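Local coordinates for protein neuraminidase (Bacteroides thetaiotaomicron, PDB 5MUL) that is a beta-propeller glycoside hydrolase, probably a rhamnosidase, that binds beta-D-glucuronic acid, at residues 388-391 / 392-396. Residues are numbered along the deposited sequence; the frame is centred on the assembly and turned at random. Where two conformers were deposited one is given.
Sequences TELW and KKQRK. With BDP (beta-D-glucopyranuronic acid), chain B.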
loop_
_atom_site.group_PDB
_atom_site.type_symbol
_atom_site.label_atom_id
_atom_site.label_comp_id
_atom_site.label_asym_id
_atom_site.label_seq_id
_atom_site.Cartn_x
_atom_site.Cartn_y
_atom_site.Cartn_z
ATOM N N THR A 388 -8.376 -2.544 -0.979
ATOM C CA THR A 388 -8.566 -1.124 -1.201
ATOM C C THR A 388 -9.887 -0.830 -1.961
ATOM O O THR A 388 -10.636 0.104 -1.640
ATOM C CB THR A 388 -7.271 -0.574 -1.893
ATOM O OG1 THR A 388 -6.159 -0.731 -0.987
ATOM C CG2 THR A 388 -7.381 0.864 -2.287
ATOM N N GLU A 389 -10.168 -1.595 -3.012
ATOM C CA GLU A 389 -11.306 -1.318 -3.834
ATOM C C GLU A 389 -12.615 -1.649 -3.139
ATOM O O GLU A 389 -13.611 -0.948 -3.308
ATOM C CB GLU A 389 -11.159 -2.021 -5.180
ATOM C CG GLU A 389 -9.909 -1.558 -5.922
ATOM C CD GLU A 389 -9.898 -0.044 -6.064
ATOM O OE1 GLU A 389 -10.811 0.451 -6.727
ATOM O OE2 GLU A 389 -8.986 0.617 -5.489
ATOM N N LEU A 390 -12.616 -2.735 -2.360
ATOM C CA LEU A 390 -13.806 -3.080 -1.613
ATOM C C LEU A 390 -14.203 -1.949 -0.661
ATOM O O LEU A 390 -15.404 -1.643 -0.524
ATOM C CB LEU A 390 -13.609 -4.393 -0.875
ATOM C CG LEU A 390 -14.865 -4.875 -0.134
ATOM C CD1 LEU A 390 -16.028 -5.214 -1.062
ATOM C CD2 LEU A 390 -14.490 -6.053 0.735
ATOM N N TRP A 391 -13.237 -1.309 0.004
ATOM C CA TRP A 391 -13.548 -0.176 0.872
ATOM C C TRP A 391 -14.099 0.995 0.082
ATOM O O TRP A 391 -15.148 1.569 0.423
ATOM C CB TRP A 391 -12.320 0.302 1.660
ATOM C CG TRP A 391 -12.694 1.432 2.566
ATOM C CD1 TRP A 391 -12.469 2.762 2.353
ATOM C CD2 TRP A 391 -13.464 1.339 3.771
ATOM N NE1 TRP A 391 -13.006 3.490 3.390
ATOM C CE2 TRP A 391 -13.656 2.649 4.245
ATOM C CE3 TRP A 391 -14.030 0.263 4.486
ATOM C CZ2 TRP A 391 -14.310 2.904 5.434
ATOM C CZ3 TRP A 391 -14.678 0.516 5.669
ATOM C CH2 TRP A 391 -14.843 1.827 6.117
ATOM N N LYS A 392 -13.464 1.320 -1.035
ATOM C CA LYS A 392 -13.968 2.461 -1.820
ATOM C C LYS A 392 -15.377 2.245 -2.348
ATOM O O LYS A 392 -16.177 3.178 -2.379
ATOM C CB LYS A 392 -13.108 2.694 -3.026
ATOM C CG LYS A 392 -11.736 3.183 -2.714
ATOM C CD LYS A 392 -10.997 3.147 -4.037
ATOM C CE LYS A 392 -9.563 3.440 -3.891
ATOM N NZ LYS A 392 -8.957 3.430 -5.272
ATOM N N LYS A 393 -15.660 1.032 -2.820
ATOM C CA LYS A 393 -16.929 0.746 -3.503
ATOM C C LYS A 393 -18.042 0.386 -2.554
ATOM O O LYS A 393 -19.196 0.738 -2.836
ATOM C CB LYS A 393 -16.768 -0.373 -4.544
ATOM C CG LYS A 393 -15.881 -0.027 -5.726
ATOM C CD LYS A 393 -16.359 1.181 -6.524
ATOM C CE LYS A 393 -15.513 1.370 -7.786
ATOM N NZ LYS A 393 -16.161 2.307 -8.745
ATOM N N GLN A 394 -17.745 -0.315 -1.457
ATOM C CA GLN A 394 -18.791 -0.874 -0.572
ATOM C C GLN A 394 -18.642 -0.522 0.904
ATOM O O GLN A 394 -19.466 -0.913 1.739
ATOM C CB GLN A 394 -18.832 -2.401 -0.739
ATOM C CG GLN A 394 -19.051 -2.874 -2.175
ATOM C CD GLN A 394 -19.449 -4.333 -2.320
ATOM O OE1 GLN A 394 -20.093 -4.903 -1.450
ATOM N NE2 GLN A 394 -19.056 -4.939 -3.432
ATOM N N ARG A 395 -17.588 0.225 1.276
ATOM C CA ARG A 395 -17.302 0.499 2.671
ATOM C C ARG A 395 -17.299 -0.757 3.522
ATOM O O ARG A 395 -17.819 -0.771 4.624
ATOM C CB ARG A 395 -18.277 1.567 3.247
ATOM C CG ARG A 395 -18.156 2.914 2.557
ATOM C CD ARG A 395 -16.851 3.615 2.895
ATOM N NE ARG A 395 -16.893 4.973 2.367
ATOM C CZ ARG A 395 -16.361 5.373 1.213
ATOM N NH1 ARG A 395 -16.496 6.638 0.825
ATOM N NH2 ARG A 395 -15.654 4.544 0.459
ATOM N N LYS A 396 -16.662 -1.809 3.007
ATOM C CA LYS A 396 -16.407 -3.016 3.764
ATOM C C LYS A 396 -14.914 -3.170 3.850
ATOM O O LYS A 396 -14.218 -3.021 2.831
ATOM C CB LYS A 396 -17.005 -4.250 3.087
ATOM C CG LYS A 396 -18.531 -4.231 2.985
ATOM C CD LYS A 396 -19.060 -5.466 2.271
ATOM C CE LYS A 396 -20.577 -5.523 2.308
ATOM N NZ LYS A 396 -21.111 -6.073 1.031
HETATM C C1 BDP B . -10.623 5.338 -9.675
HETATM C C2 BDP B . -11.106 4.836 -8.323
HETATM C C3 BDP B . -11.401 3.342 -8.446
HETATM C C4 BDP B . -12.315 3.067 -9.649
HETATM C C5 BDP B . -11.718 3.630 -10.921
HETATM C C6 BDP B . -12.588 3.371 -12.120
HETATM O O2 BDP B . -10.116 5.026 -7.298
HETATM O O3 BDP B . -11.966 2.870 -7.228
HETATM O O4 BDP B . -12.483 1.659 -9.792
HETATM O O5 BDP B . -11.585 5.031 -10.713
HETATM O O6A BDP B . -13.606 4.079 -12.281
HETATM O O1 BDP B . -10.473 6.756 -9.604
HETATM O O6B BDP B . -12.264 2.460 -12.911
#
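In the glucuronate pocket of this beta-propeller, Glu389 and Lys392 lie side by side on the short helix 388-394 and grip neighbouring hydroxyls of the bound sugar. Glu389 OE2 receives Lys392 NZ on its syn lone pair in a 2.8 Å salt bridge, while its other oxygen, OE1, accepts from O3 of the glucuronate at 2.7 Å. Lys392, extended beyond CG, gives a second bond from NZ to the sugar O2, also 2.8 Å, and a third to the carbonyl of Val202. The carboxylate and ammonium thus hold each other in place, with OE1 facing O3 and NZ facing O2. At the C-terminal end of the helix, Arg395 leaves helical geometry with a positive phi. Its CD sits over one face of the Trp391 indole, 4.0 Å from the centroid of the six-membered ring, a CH-pi contact. With CG anti to the backbone N (chi1 -178°), the Trp391 indole reaches over to this methylene. Were Trp391 replaced by an alanine, Val338 O would probably lose the hydrogen bond it now receives from the indole NE1, and Arg395 CD the ring face it packs on. The Arg395 guanidinium, salt-bridged to Glu339 and Glu204, turns back to the helix end, where Trp391 O takes Arg395 N at 2.9 Å and Arg395 NH2 at 3.0 Å from opposite faces of its carbonyl plane.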